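Local coordinates for acetyltransferase PA1377 (Pseudomonas aeruginosa, PDB 2VI7) that probably transfers an acetyl group to an amine of a substrate, as a GCN5-related N-acetyltransferase (GNAT), at the interface of chains A and B. Residues are numbered along the deposited sequence; one frame, centred on the assembly and turned at random. Chains: chain A/B, Acetyltransferase PA1377.

Contact 1: the interface of chains A and B. Residues chain A 121-122, 146, 168, 170; chain B 149-151.
The end of strand 144-149 of chain B and the loop that follows it, B:Met149 to B:Asp151, lie against the start of strand 122-128, strand 144-149 and the end of strand 158-168 of chain A, with the loop residues A:Arg121 and A:Arg170. Within chain A, A:Arg122 and A:Glu146 form an end-on pair: NH2 gives OE2 a hydrogen bond of 2.8 Å on its syn lone pair, and NH1 binds OE1, both nearly in the guanidinium plane. This pairing fixes the carboxylate's rotation and presents OE1 to the partner, whose B:Arg150 backbone N donates to it at 3.2 Å from well above the carboxylate plane. Arginine suits the place because its long chain, extended from CG to NE with CG anti to the backbone N (chi1 178°), reaches the glutamate and still passes beside the partner's loop. B:Met149 crosses this pair at about a right angle, its CB 3.4 Å from NH2 of A:Arg122. Further along the loop, CD1 of A:Leu168 packs on CB of B:Arg150, 3.7 Å away. At the far end, NE of A:Arg121 makes a salt-bridging hydrogen bond of 2.8 Å to OD2 of B:Asp151, from above the carboxylate plane, the flat groups turned 43° apart. The short acidic side chain puts its carboxylate between A:Arg121 and the poorly ordered A:Arg170, whose bond to OD2 is weak. The patch holds the partner's loop through backbone and charge together, helping to join the two copies in what may be a dimer.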
# COMPACT_ATOMS: atom_id res chain seq x y z
N ARG A 121 -16.88 -1.44 -1.04
CA ARG A 121 -17.19 -0.84 -2.33
C ARG A 121 -16.07 -1.07 -3.34
O ARG A 121 -16.29 -1.03 -4.54
CB ARG A 121 -17.41 0.66 -2.17
CG ARG A 121 -17.76 1.42 -3.44
CD ARG A 121 -17.60 2.91 -3.19
NE ARG A 121 -18.03 3.76 -4.30
CZ ARG A 121 -19.29 4.10 -4.54
NH1 ARG A 121 -20.26 3.65 -3.76
NH2 ARG A 121 -19.58 4.93 -5.53
N ARG A 122 -14.86 -1.32 -2.84
CA ARG A 122 -13.71 -1.47 -3.71
C ARG A 122 -12.74 -2.54 -3.21
O ARG A 122 -12.41 -2.57 -2.03
CB ARG A 122 -13.00 -0.12 -3.78
CG ARG A 122 -11.74 -0.05 -4.59
CD ARG A 122 -11.08 1.31 -4.40
NE ARG A 122 -9.72 1.30 -4.93
CZ ARG A 122 -9.42 1.43 -6.22
NH1 ARG A 122 -10.39 1.60 -7.11
NH2 ARG A 122 -8.17 1.35 -6.63
N GLU A 146 -6.48 -0.86 -13.72
CA GLU A 146 -6.51 0.57 -13.44
C GLU A 146 -5.18 1.22 -13.73
O GLU A 146 -5.09 2.43 -13.87
CB GLU A 146 -6.88 0.80 -11.97
CG GLU A 146 -8.37 0.69 -11.70
CD GLU A 146 -8.74 1.17 -10.31
OE1 GLU A 146 -9.92 1.55 -10.12
OE2 GLU A 146 -7.86 1.15 -9.43
N LEU A 168 -15.09 -2.80 -8.53
CA LEU A 168 -16.03 -1.89 -7.88
C LEU A 168 -17.44 -2.46 -7.77
O LEU A 168 -17.93 -3.18 -8.64
CB LEU A 168 -16.08 -0.54 -8.62
CG LEU A 168 -14.84 0.35 -8.53
CD1 LEU A 168 -14.99 1.49 -9.49
CD2 LEU A 168 -14.66 0.87 -7.12
N ARG A 170 -21.05 -0.86 -6.99
CA ARG A 170 -21.87 0.34 -6.80
C ARG A 170 -23.33 0.15 -7.22
O ARG A 170 -24.06 -0.57 -6.49
CB ARG A 170 -21.25 1.51 -7.58
CG ARG A 170 -19.75 1.67 -7.31
CD ARG A 170 -19.14 2.86 -8.02
NE ARG A 170 -18.75 2.59 -9.41
CZ ARG A 170 -18.02 3.42 -10.15
NH1 ARG A 170 -17.60 4.58 -9.64
NH2 ARG A 170 -17.72 3.10 -11.41
N MET B 149 -7.23 5.44 -10.09
CA MET B 149 -8.01 4.60 -9.20
C MET B 149 -9.32 5.24 -8.78
O MET B 149 -9.33 6.27 -8.10
CB MET B 149 -7.13 4.26 -8.00
CG MET B 149 -5.73 3.97 -8.45
SD MET B 149 -4.61 3.68 -7.11
CE MET B 149 -4.23 1.95 -7.41
N ARG B 150 -10.41 4.60 -9.19
CA ARG B 150 -11.76 5.05 -8.93
C ARG B 150 -12.25 4.83 -7.50
O ARG B 150 -12.01 3.77 -6.91
CB ARG B 150 -12.72 4.35 -9.90
CG ARG B 150 -12.33 4.50 -11.36
CD ARG B 150 -12.20 5.97 -11.73
NE ARG B 150 -11.95 6.17 -13.15
CZ ARG B 150 -11.92 7.37 -13.74
N ASP B 151 -12.94 5.83 -6.95
CA ASP B 151 -13.48 5.77 -5.59
C ASP B 151 -12.42 5.23 -4.64
O ASP B 151 -12.69 4.35 -3.82
CB ASP B 151 -14.71 4.87 -5.55
CG ASP B 151 -15.83 5.36 -6.45
OD1 ASP B 151 -15.76 6.51 -6.94
OD2 ASP B 151 -16.79 4.60 -6.65

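Contact 2: the interface of chains A and B. Residues chain A 151-154, 159; chain B 82, 85, 121-122.
Ring stacking, charge pairing and backbone hydrogen bonds combine where the loop and short strands at A:Asp151 to A:Val154, with A:Phe159 of strand 158-168, meet 3-10 helix 81-83, B:His85 and B:Arg121 of chain B. The stack is between A:Phe159 and B:His85: their centroids are 4.2 Å apart and the planes tilt by 22°, with CE2 of the phenylalanine over the histidine face, offset toward the rim. B:His85 sets its ring there by placing CG between the backbone N and the carbonyl carbon (chi1 57°), normally a crowded position. A flat histidine suits this site because its face can lie on an aromatic while its edge still donates: NE2 donates to the backbone O of A:Asp151 at 2.8 Å; that oxygen lies in the plane of the histidine ring, whereas NE2 sits above the carbonyl plane.

The salt bridge between B:Arg121 and A:Asp151 is side-on. B:Arg121 bends at chi2 (70°) and brings NE and NH2 to OD2 of A:Asp151, NH2 at 2.8 Å nearly along the C-O axis and NE on the anti lone pair, so one carboxylate oxygen takes two bonds. CG of B:Arg121 also lies 4.0 Å from CE1 of A:Phe159.

B:Arg82 also reads the backbone. Its NE and NH1 both donate to the carbonyl O of A:Val154, NE at 2.8 Å, with that oxygen in the guanidinium plane. In return, N of A:Val154 donates to the carbonyl O of B:Arg82 at 3.0 Å, closing a reciprocal link. These interactions hold the loop of one copy against the other in the crystal and would help set their relative orientation if the pair is a functional dimer.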
# COMPACT_ATOMS: atom_id res chain seq x y z
N ASP A 151 8.62 -1.94 -12.99
CA ASP A 151 9.65 -2.35 -12.04
C ASP A 151 9.07 -2.31 -10.63
O ASP A 151 9.68 -1.81 -9.69
CB ASP A 151 10.85 -1.42 -12.13
CG ASP A 151 11.52 -1.46 -13.49
OD1 ASP A 151 11.16 -2.33 -14.32
OD2 ASP A 151 12.42 -0.62 -13.72
N TYR A 152 7.87 -2.86 -10.51
CA TYR A 152 7.16 -2.90 -9.25
C TYR A 152 7.81 -3.82 -8.21
O TYR A 152 7.91 -3.48 -7.04
CB TYR A 152 5.74 -3.36 -9.51
CG TYR A 152 4.85 -3.33 -8.30
CD1 TYR A 152 4.33 -2.12 -7.83
CD2 TYR A 152 4.48 -4.50 -7.64
CE1 TYR A 152 3.47 -2.08 -6.73
CE2 TYR A 152 3.63 -4.48 -6.55
CZ TYR A 152 3.12 -3.27 -6.10
OH TYR A 152 2.26 -3.25 -5.02
N ALA A 153 8.24 -5.00 -8.66
CA ALA A 153 8.84 -5.97 -7.76
C ALA A 153 9.92 -6.79 -8.43
O ALA A 153 10.11 -6.72 -9.64
CB ALA A 153 7.77 -6.91 -7.20
N VAL A 154 10.64 -7.57 -7.62
CA VAL A 154 11.69 -8.44 -8.10
C VAL A 154 11.08 -9.83 -8.28
O VAL A 154 10.28 -10.29 -7.47
CB VAL A 154 12.86 -8.56 -7.06
CG1 VAL A 154 13.93 -9.53 -7.55
CG2 VAL A 154 13.48 -7.20 -6.82
N PHE A 159 13.51 -6.84 -12.30
CA PHE A 159 12.34 -6.03 -11.97
C PHE A 159 11.26 -6.28 -13.01
O PHE A 159 11.51 -6.20 -14.22
CB PHE A 159 12.74 -4.57 -11.93
CG PHE A 159 13.66 -4.23 -10.81
CD1 PHE A 159 14.70 -3.33 -11.01
CD2 PHE A 159 13.51 -4.83 -9.56
CE1 PHE A 159 15.56 -3.01 -9.98
CE2 PHE A 159 14.36 -4.52 -8.52
CZ PHE A 159 15.39 -3.61 -8.73
N ARG B 82 11.36 -8.03 -1.74
CA ARG B 82 11.11 -7.98 -3.17
C ARG B 82 10.52 -6.66 -3.66
O ARG B 82 10.33 -6.47 -4.86
CB ARG B 82 10.24 -9.17 -3.58
CG ARG B 82 10.91 -10.51 -3.32
CD ARG B 82 10.02 -11.68 -3.66
NE ARG B 82 9.64 -11.65 -5.07
CZ ARG B 82 8.74 -12.46 -5.61
NH1 ARG B 82 8.46 -12.35 -6.90
NH2 ARG B 82 8.11 -13.36 -4.86
N HIS B 85 13.32 -2.02 -3.43
CA HIS B 85 14.03 -1.15 -4.38
C HIS B 85 13.14 0.07 -4.59
O HIS B 85 13.52 1.02 -5.29
CB HIS B 85 14.25 -1.87 -5.72
CG HIS B 85 12.98 -2.35 -6.35
ND1 HIS B 85 12.24 -3.39 -5.82
CD2 HIS B 85 12.26 -1.87 -7.39
CE1 HIS B 85 11.12 -3.52 -6.51
NE2 HIS B 85 11.11 -2.62 -7.47
N ARG B 121 15.17 2.63 -6.80
CA ARG B 121 14.92 2.59 -8.24
C ARG B 121 13.54 3.19 -8.56
O ARG B 121 13.33 3.75 -9.63
CB ARG B 121 14.99 1.14 -8.75
CG ARG B 121 14.36 0.85 -10.13
CD ARG B 121 15.12 1.46 -11.30
NE ARG B 121 14.50 1.12 -12.59
CZ ARG B 121 14.63 1.82 -13.72
NH1 ARG B 121 15.37 2.93 -13.75
NH2 ARG B 121 14.03 1.40 -14.83
N ARG B 122 12.62 3.10 -7.61
CA ARG B 122 11.25 3.55 -7.82
C ARG B 122 10.65 4.29 -6.62
O ARG B 122 10.77 3.83 -5.49
CB ARG B 122 10.41 2.29 -8.13
CG ARG B 122 8.94 2.47 -8.34
CD ARG B 122 8.23 1.12 -8.48
NE ARG B 122 6.78 1.28 -8.37
CZ ARG B 122 5.98 1.70 -9.34
NH1 ARG B 122 6.47 2.01 -10.53
NH2 ARG B 122 4.69 1.85 -9.11

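Contact 1 and contact 2 lie about 25 Å apart at opposite ends of one two-fold symmetric interface, so each recurs with the chains exchanged. The two-fold carries part of one onto the other: A:Arg121 with B:Asp151 in contact 1 becomes B:Arg121 with A:Asp151 in contact 2, where A:Arg122 likewise has its counterpart in B:Arg122. Strand 158-168 of chain A contributes to both. The symmetry is not exact in detail, since the arginine is extended in contact 1 and bent in contact 2. Together the two ends would brace the subunits against rocking, although the structure alone does not show a dimer in solution.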